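Local coordinates for protein nucleoporin NUP145N (Chaetomium thermophilum, PDB 5HB6) that is the autopeptidase domain of a nucleoporin that probably serves as a structural component of the nuclear pore complex and a docking partner for transport factors, at residues 39-44 against 81-86; 85-90 against 130-135. The protein carries 1 engineered substitution. All coordinates share one frame; numbering follows the deposited sequence. Where two conformers were deposited one is given.

Contact 1. Residues 39-44 against 81-86; sequences FKVPVD and LNVPAL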
ATOM      1  N   PHE A  39       5.107   4.165  -1.146  1.00 13.85           N
ATOM      2  CA  PHE A  39       6.413   3.841  -0.588  1.00 15.26           C
ATOM      3  C   PHE A  39       7.050   5.100  -0.009  1.00 15.60           C
ATOM      4  O   PHE A  39       7.052   6.162  -0.651  1.00 17.81           O
ATOM      5  CB  PHE A  39       7.270   3.115  -1.628  1.00 16.36           C
ATOM      6  CG  PHE A  39       6.642   1.813  -2.062  1.00 16.57           C
ATOM      7  CD1 PHE A  39       6.820   0.664  -1.305  1.00 17.38           C
ATOM      8  CD2 PHE A  39       5.798   1.754  -3.155  1.00 17.34           C
ATOM      9  CE1 PHE A  39       6.211  -0.523  -1.661  1.00 17.67           C
ATOM     10  CE2 PHE A  39       5.160   0.577  -3.506  1.00 17.78           C
ATOM     11  CZ  PHE A  39       5.366  -0.568  -2.754  1.00 17.55           C
ATOM     12  N   LYS A  40       7.581   4.980   1.196  0.92 14.61           N
ATOM     13  CA  LYS A  40       7.970   6.137   1.983  0.92 14.30           C
ATOM     14  C   LYS A  40       9.407   6.577   1.744  0.92 17.98           C
ATOM     15  O   LYS A  40       9.760   7.687   2.145  0.92 20.70           O
ATOM     16  CB  LYS A  40       7.735   5.854   3.477  0.92 15.38           C
ATOM     17  CG  LYS A  40       6.234   5.818   3.827  0.92 15.01           C
ATOM     18  CD  LYS A  40       5.932   5.261   5.208  0.92 17.29           C
ATOM     19  CE  LYS A  40       6.493   6.121   6.288  0.92 17.62           C
ATOM     20  NZ  LYS A  40       6.087   5.589   7.628  0.92 15.61           N
ATOM     21  N   VAL A  41      10.204   5.779   1.048  1.00 16.82           N
ATOM     22  CA  VAL A  41      11.604   6.091   0.770  1.00 17.06           C
ATOM     23  C   VAL A  41      11.777   5.938  -0.732  1.00 16.28           C
ATOM     24  O   VAL A  41      10.921   5.339  -1.411  1.00 16.61           O
ATOM     25  CB  VAL A  41      12.553   5.141   1.535  1.00 18.24           C
ATOM     26  CG1 VAL A  41      12.421   5.335   3.032  1.00 19.12           C
ATOM     27  CG2 VAL A  41      12.266   3.696   1.164  1.00 18.37           C
ATOM     28  N   PRO A  42      12.871   6.461  -1.290  1.00 17.43           N
ATOM     29  CA  PRO A  42      13.111   6.241  -2.719  1.00 18.26           C
ATOM     30  C   PRO A  42      13.273   4.755  -2.968  1.00 18.50           C
ATOM     31  O   PRO A  42      13.859   4.038  -2.152  1.00 19.94           O
ATOM     32  CB  PRO A  42      14.417   6.999  -2.995  1.00 19.81           C
ATOM     33  CG  PRO A  42      14.539   7.973  -1.891  1.00 20.48           C
ATOM     34  CD  PRO A  42      13.934   7.289  -0.682  1.00 18.70           C
ATOM     35  N   VAL A  43      12.727   4.291  -4.089  1.00 16.75           N
ATOM     36  CA  VAL A  43      12.795   2.876  -4.438  1.00 16.97           C
ATOM     37  C   VAL A  43      13.562   2.685  -5.739  1.00 19.66           C
ATOM     38  O   VAL A  43      13.468   3.486  -6.673  1.00 18.65           O
ATOM     39  CB  VAL A  43      11.400   2.215  -4.522  1.00 16.77           C
ATOM     40  CG1 VAL A  43      10.776   2.102  -3.128  1.00 17.91           C
ATOM     41  CG2 VAL A  43      10.497   2.960  -5.457  1.00 16.86           C
ATOM     42  N   ASP A  44      14.285   1.579  -5.805  1.00 21.71           N
ATOM     43  CA  ASP A  44      15.073   1.228  -6.984  1.00 24.78           C
ATOM     44  C   ASP A  44      14.189   0.380  -7.888  1.00 25.27           C
ATOM     45  O   ASP A  44      13.881  -0.768  -7.563  1.00 26.45           O
ATOM     46  CB  ASP A  44      16.324   0.463  -6.558  1.00 27.45           C
ATOM     47  CG  ASP A  44      17.245   0.123  -7.726  1.00 31.90           C
ATOM     48  OD1 ASP A  44      16.877   0.364  -8.903  1.00 31.43           O
ATOM     49  OD2 ASP A  44      18.339  -0.402  -7.443  1.00 34.96           O
ATOM     50  N   LEU A  81      10.906  -3.161  -3.446  1.00 18.92           N
ATOM     51  CA  LEU A  81       9.745  -2.582  -2.793  1.00 17.61           C
ATOM     52  C   LEU A  81       9.557  -3.065  -1.353  1.00 18.31           C
ATOM     53  O   LEU A  81       8.532  -2.752  -0.738  1.00 18.12           O
ATOM     54  CB  LEU A  81       8.496  -2.853  -3.625  1.00 17.20           C
ATOM     55  CG  LEU A  81       8.514  -2.251  -5.018  1.00 17.29           C
ATOM     56  CD1 LEU A  81       7.234  -2.538  -5.725  1.00 18.32           C
ATOM     57  CD2 LEU A  81       8.752  -0.752  -4.960  1.00 18.25           C
ATOM     58  N   ASN A  82      10.524  -3.800  -0.796  1.00 19.22           N
ATOM     59  CA  ASN A  82      10.419  -4.318   0.570  1.00 21.25           C
ATOM     60  C   ASN A  82      10.958  -3.270   1.541  1.00 21.11           C
ATOM     61  O   ASN A  82      11.984  -3.432   2.201  1.00 23.01           O
ATOM     62  CB  ASN A  82      11.159  -5.648   0.691  1.00 23.28           C
ATOM     63  CG  ASN A  82      10.796  -6.401   1.966  1.00 26.46           C
ATOM     64  OD1 ASN A  82       9.878  -6.004   2.690  1.00 28.09           O
ATOM     65  ND2 ASN A  82      11.506  -7.508   2.232  1.00 27.24           N
ATOM     66  N   VAL A  83      10.220  -2.168   1.609  1.00 19.48           N
ATOM     67  CA  VAL A  83      10.677  -0.949   2.265  1.00 18.38           C
ATOM     68  C   VAL A  83       9.498  -0.327   3.003  1.00 16.14           C
ATOM     69  O   VAL A  83       8.339  -0.726   2.802  1.00 15.25           O
ATOM     70  CB  VAL A  83      11.264   0.050   1.251  1.00 19.67           C
ATOM     71  CG1 VAL A  83      12.444  -0.560   0.490  1.00 21.40           C
ATOM     72  CG2 VAL A  83      10.189   0.536   0.269  1.00 19.64           C
ATOM     73  N   PRO A  84       9.738   0.693   3.819  1.00 15.10           N
ATOM     74  CA  PRO A  84       8.626   1.341   4.524  1.00 14.17           C
ATOM     75  C   PRO A  84       7.561   1.891   3.565  1.00 12.64           C
ATOM     76  O   PRO A  84       7.868   2.445   2.502  1.00 13.32           O
ATOM     77  CB  PRO A  84       9.328   2.457   5.311  1.00 16.45           C
ATOM     78  CG  PRO A  84      10.686   1.912   5.571  1.00 17.41           C
ATOM     79  CD  PRO A  84      11.039   1.177   4.312  1.00 15.75           C
ATOM     80  N   ALA A  85       6.296   1.748   3.965  1.00 12.10           N
ATOM     81  CA  ALA A  85       5.186   2.145   3.102  1.00 12.00           C
ATOM     82  C   ALA A  85       4.008   2.582   3.947  1.00 10.74           C
ATOM     83  O   ALA A  85       3.820   2.110   5.072  1.00 12.10           O
ATOM     84  CB  ALA A  85       4.725   1.012   2.163  1.00 12.92           C
ATOM     85  N   LEU A  86       3.184   3.444   3.348  0.84 11.05           N
ATOM     86  CA  LEU A  86       1.927   3.897   3.911  0.84  9.80           C
ATOM     87  C   LEU A  86       0.814   3.261   3.103  0.84  9.69           C
ATOM     88  O   LEU A  86       0.677   3.531   1.899  0.84 10.55           O
ATOM     89  CB  LEU A  86       1.855   5.422   3.867  0.84 12.24           C
ATOM     90  CG  LEU A  86       0.491   6.053   4.208  0.84 15.95           C
ATOM     91  CD1 LEU A  86       0.158   5.884   5.643  0.84 18.02           C
ATOM     92  CD2 LEU A  86       0.497   7.559   3.895  0.84 17.37           C
TER
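Leu81 sets its CD2 methyl over the centre of the Phe39 ring, a CH-pi contact 4.0 Å from the centroid and 8° off the normal. The two side chains meet at about a right angle, with Leu81 CB 3.8 Å from Phe39 CE1. Phe39 CD1 lies 3.7 Å from Val83 CG2 and also touches Ala85 CB. Val43 CG1 lies 3.8 Å from Val83 CG2. The same methyl of Val43 packs against Leu81 CD2. Farther out, Val41 CG2 rests on Val83 CB and the CD corner of Pro84. An alanine in place of Phe39 would probably open a gap between Leu81 and Val83 and leave the Leu81 methyl without its aromatic face. At the polar edge, just beyond the antiparallel Phe39-Ala85 pair, Lys40 N donates to Pro84 O in a nearly straight bond of 2.9 Å. The Lys40 chain runs over the Ala85 backbone, CD 3.5 Å from Ala85 C, and bends beyond CD; in this conformer NZ probably hydrogen-bonds to Ser133 OG. The loop after strand 35-39 is thus held to the approach to strand 85-89 mainly by apolar packing round the Phe39 ring, with Lys40 N to Pro84 O the one hydrogen bond between the two segments.

Contact 2. Residues 85-90 against 130-135; sequences ALISLE and WAFSVE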
ATOM      1  N   ALA A  85       6.296   1.748   3.965  1.00 12.10           N
ATOM      2  CA  ALA A  85       5.186   2.145   3.102  1.00 12.00           C
ATOM      3  C   ALA A  85       4.008   2.582   3.947  1.00 10.74           C
ATOM      4  O   ALA A  85       3.820   2.110   5.072  1.00 12.10           O
ATOM      5  CB  ALA A  85       4.725   1.012   2.163  1.00 12.92           C
ATOM      6  N   LEU A  86       3.184   3.444   3.348  0.84 11.05           N
ATOM      7  CA  LEU A  86       1.927   3.897   3.911  0.84  9.80           C
ATOM      8  C   LEU A  86       0.814   3.261   3.103  0.84  9.69           C
ATOM      9  O   LEU A  86       0.677   3.531   1.899  0.84 10.55           O
ATOM     10  CB  LEU A  86       1.855   5.422   3.867  0.84 12.24           C
ATOM     11  CG  LEU A  86       0.491   6.053   4.208  0.84 15.95           C
ATOM     12  CD1 LEU A  86       0.158   5.884   5.643  0.84 18.02           C
ATOM     13  CD2 LEU A  86       0.497   7.559   3.895  0.84 17.37           C
ATOM     14  N   ILE A  87      -0.024   2.474   3.772  1.00 11.00           N
ATOM     15  CA  ILE A  87      -1.073   1.696   3.114  1.00 11.03           C
ATOM     16  C   ILE A  87      -2.400   2.304   3.515  1.00 10.59           C
ATOM     17  O   ILE A  87      -2.632   2.557   4.699  1.00 11.76           O
ATOM     18  CB  ILE A  87      -0.985   0.221   3.534  1.00 12.16           C
ATOM     19  CG1 ILE A  87       0.365  -0.346   3.094  1.00 14.70           C
ATOM     20  CG2 ILE A  87      -2.136  -0.570   2.972  1.00 12.55           C
ATOM     21  CD1 ILE A  87       0.617  -1.714   3.626  1.00 17.54           C
ATOM     22  N   SER A  88      -3.277   2.521   2.545  1.00 10.26           N
ATOM     23  CA  SER A  88      -4.586   3.101   2.819  1.00 11.39           C
ATOM     24  C   SER A  88      -5.618   2.182   2.201  1.00 11.56           C
ATOM     25  O   SER A  88      -5.579   1.956   0.991  1.00 14.32           O
ATOM     26  CB  SER A  88      -4.675   4.521   2.218  1.00 13.19           C
ATOM     27  OG  SER A  88      -3.649   5.347   2.738  1.00 14.88           O
ATOM     28  N   LEU A  89      -6.526   1.679   3.020  1.00 10.24           N
ATOM     29  CA  LEU A  89      -7.492   0.670   2.588  1.00 10.87           C
ATOM     30  C   LEU A  89      -8.921   1.117   2.831  1.00 10.71           C
ATOM     31  O   LEU A  89      -9.336   1.365   3.972  1.00 11.02           O
ATOM     32  CB  LEU A  89      -7.269  -0.651   3.300  1.00 11.78           C
ATOM     33  CG  LEU A  89      -5.968  -1.356   2.955  1.00 13.24           C
ATOM     34  CD1 LEU A  89      -5.713  -2.539   3.854  1.00 14.68           C
ATOM     35  CD2 LEU A  89      -5.927  -1.790   1.507  1.00 15.90           C
ATOM     36  N   GLU A  90      -9.690   1.179   1.746  1.00 10.89           N
ATOM     37  CA  GLU A  90     -11.132   1.356   1.813  1.00 11.34           C
ATOM     38  C   GLU A  90     -11.802   0.158   2.496  1.00 11.01           C
ATOM     39  O   GLU A  90     -11.200  -0.901   2.706  1.00 10.93           O
ATOM     40  CB  GLU A  90     -11.725   1.509   0.401  1.00 12.45           C
ATOM     41  CG  GLU A  90     -11.212   2.755  -0.314  1.00 15.49           C
ATOM     42  CD  GLU A  90     -11.801   2.957  -1.694  1.00 19.99           C
ATOM     43  OE1 GLU A  90     -12.870   2.392  -1.972  1.00 20.68           O
ATOM     44  OE2 GLU A  90     -11.182   3.676  -2.487  1.00 23.84           O
ATOM     45  N   TRP A 130      -8.942   3.174   6.407  1.00 11.15           N
ATOM     46  CA  TRP A 130      -7.900   3.007   7.415  1.00 10.67           C
ATOM     47  C   TRP A 130      -6.547   3.113   6.742  1.00 10.63           C
ATOM     48  O   TRP A 130      -6.273   2.400   5.777  1.00 10.96           O
ATOM     49  CB  TRP A 130      -8.067   1.603   8.001  1.00 11.68           C
ATOM     50  CG  TRP A 130      -6.963   1.083   8.905  1.00 10.94           C
ATOM     51  CD1 TRP A 130      -6.161   1.770   9.803  1.00 11.49           C
ATOM     52  CD2 TRP A 130      -6.557  -0.273   8.984  1.00 11.10           C
ATOM     53  NE1 TRP A 130      -5.330   0.900  10.437  1.00 11.85           N
ATOM     54  CE2 TRP A 130      -5.540  -0.359   9.950  1.00 11.50           C
ATOM     55  CE3 TRP A 130      -6.987  -1.437   8.343  1.00 12.66           C
ATOM     56  CZ2 TRP A 130      -4.914  -1.556  10.273  1.00 13.30           C
ATOM     57  CZ3 TRP A 130      -6.381  -2.634   8.657  1.00 13.53           C
ATOM     58  CH2 TRP A 130      -5.338  -2.684   9.603  1.00 13.97           C
ATOM     59  N   ALA A 131      -5.710   3.991   7.278  1.00 11.04           N
ATOM     60  CA  ALA A 131      -4.356   4.172   6.788  1.00 11.37           C
ATOM     61  C   ALA A 131      -3.389   3.828   7.898  1.00 11.29           C
ATOM     62  O   ALA A 131      -3.615   4.157   9.066  1.00 12.63           O
ATOM     63  CB  ALA A 131      -4.126   5.586   6.296  1.00 12.22           C
ATOM     64  N   PHE A 132      -2.309   3.163   7.517  1.00 11.13           N
ATOM     65  CA  PHE A 132      -1.306   2.738   8.476  1.00 11.54           C
ATOM     66  C   PHE A 132       0.022   2.565   7.756  1.00 11.37           C
ATOM     67  O   PHE A 132       0.058   2.332   6.540  1.00 11.50           O
ATOM     68  CB  PHE A 132      -1.719   1.427   9.156  1.00 12.83           C
ATOM     69  CG  PHE A 132      -1.975   0.292   8.188  1.00 12.91           C
ATOM     70  CD1 PHE A 132      -3.213   0.141   7.573  1.00 14.36           C
ATOM     71  CD2 PHE A 132      -0.977  -0.612   7.885  1.00 13.50           C
ATOM     72  CE1 PHE A 132      -3.447  -0.890   6.688  1.00 16.18           C
ATOM     73  CE2 PHE A 132      -1.220  -1.663   6.979  1.00 14.30           C
ATOM     74  CZ  PHE A 132      -2.440  -1.777   6.375  1.00 15.59           C
ATOM     75  N   SER A 133       1.108   2.648   8.512  1.00 11.66           N
ATOM     76  CA  SER A 133       2.428   2.409   7.961  1.00 12.69           C
ATOM     77  C   SER A 133       2.915   1.017   8.349  1.00 12.56           C
ATOM     78  O   SER A 133       2.570   0.465   9.396  1.00 13.84           O
ATOM     79  CB  SER A 133       3.432   3.454   8.444  1.00 14.14           C
ATOM     80  OG  SER A 133       3.248   4.705   7.805  1.00 16.07           O
ATOM     81  N   VAL A 134       3.786   0.487   7.506  1.00 13.39           N
ATOM     82  CA  VAL A 134       4.547  -0.711   7.805  1.00 14.29           C
ATOM     83  C   VAL A 134       6.010  -0.367   7.565  1.00 14.88           C
ATOM     84  O   VAL A 134       6.348   0.536   6.794  1.00 14.64           O
ATOM     85  CB  VAL A 134       4.091  -1.924   6.958  1.00 15.57           C
ATOM     86  CG1 VAL A 134       2.629  -2.223   7.229  1.00 16.64           C
ATOM     87  CG2 VAL A 134       4.344  -1.706   5.470  1.00 16.05           C
ATOM     88  N   GLU A 135       6.886  -1.099   8.233  1.00 17.52           N
ATOM     89  CA  GLU A 135       8.320  -0.901   8.066  1.00 20.24           C
ATOM     90  C   GLU A 135       8.884  -1.658   6.887  1.00 20.74           C
ATOM     91  O   GLU A 135       9.967  -1.318   6.412  1.00 20.56           O
ATOM     92  CB  GLU A 135       9.060  -1.336   9.331  1.00 25.04           C
ATOM     93  CG  GLU A 135       8.715  -0.483  10.523  1.00 30.90           C
ATOM     94  CD  GLU A 135       8.804   0.998  10.217  1.00 37.12           C
ATOM     95  OE1 GLU A 135       9.872   1.449   9.751  1.00 38.60           O
ATOM     96  OE2 GLU A 135       7.795   1.712  10.441  1.00 40.15           O
TER
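Trp130 and Leu89 begin an antiparallel beta ladder between strands 85-89 and 129-134, neighbours in the main sheet of the autopeptidase domain. The two form a hydrogen-bonded pair: Leu89 N donates to Trp130 O at 2.9 Å, and Trp130 N returns a bond to Leu89 O. The indole also offers one face to Phe132 CD1, which lies over its centre. Ala131 pairs with Ser88 in the non-hydrogen-bonded manner. Its CB sits 3.6 Å from Ser88 OG, while its CA makes a CA-H...O contact to Ile87 O at 3.2 Å. Phe132 lies on the same face as Trp130, Ile87 and Leu89. Its CG stands between the backbone N and the carbonyl carbon (chi1 57°), and the ring lies against Ile87. Ile87 CB is over the ring face, offset toward the rim, in a CH-pi contact 4.1 Å from the centroid. Ile87 CG2 approaches Phe132 CZ to 3.6 Å, whereas Leu89 CD1 comes in the ring plane at the CE1 edge. In the backbone, Ile87 N donates to Phe132 O at 2.8 Å in a nearly straight bond, and Phe132 N answers to Ile87 O. Ser133 lies on the other face, beside Leu86. Its CA makes a CA-H...O contact to Ala85 O, and its buried hydroxyl is hydrogen-bonded to Glu121 OE2 on strand 119-124. Val134 completes the ladder through bonds in both directions with Ala85. Its two methyls share the end of Ile87: CG1 and CG2 each lie 4.2 Å from Ile87 CD1.

In the fold
From the N terminus, strand 35-39 runs into residues 39-44; their meeting with residues 81-86 in contact 1 closes a loop that holds the hairpin of strands 58-61 and 64-67. The chain continues straight into strand 85-89, so contact 2 begins where contact 1 ends, on Ala85 and Leu86. Contact 2 then closes the next loop, which carries helix 102-113 and strand 119-124. The two loops follow one another and neither nests nor crosses. Strand 85-89 is thereby flanked by strands 35-39 and 129-134 in one antiparallel sheet. A probable hydrogen bond from Lys40 NZ to Ser133 OG joins the contacts directly, and the Pro84 ring packs on the backbone oxygens of Val134 and Glu135.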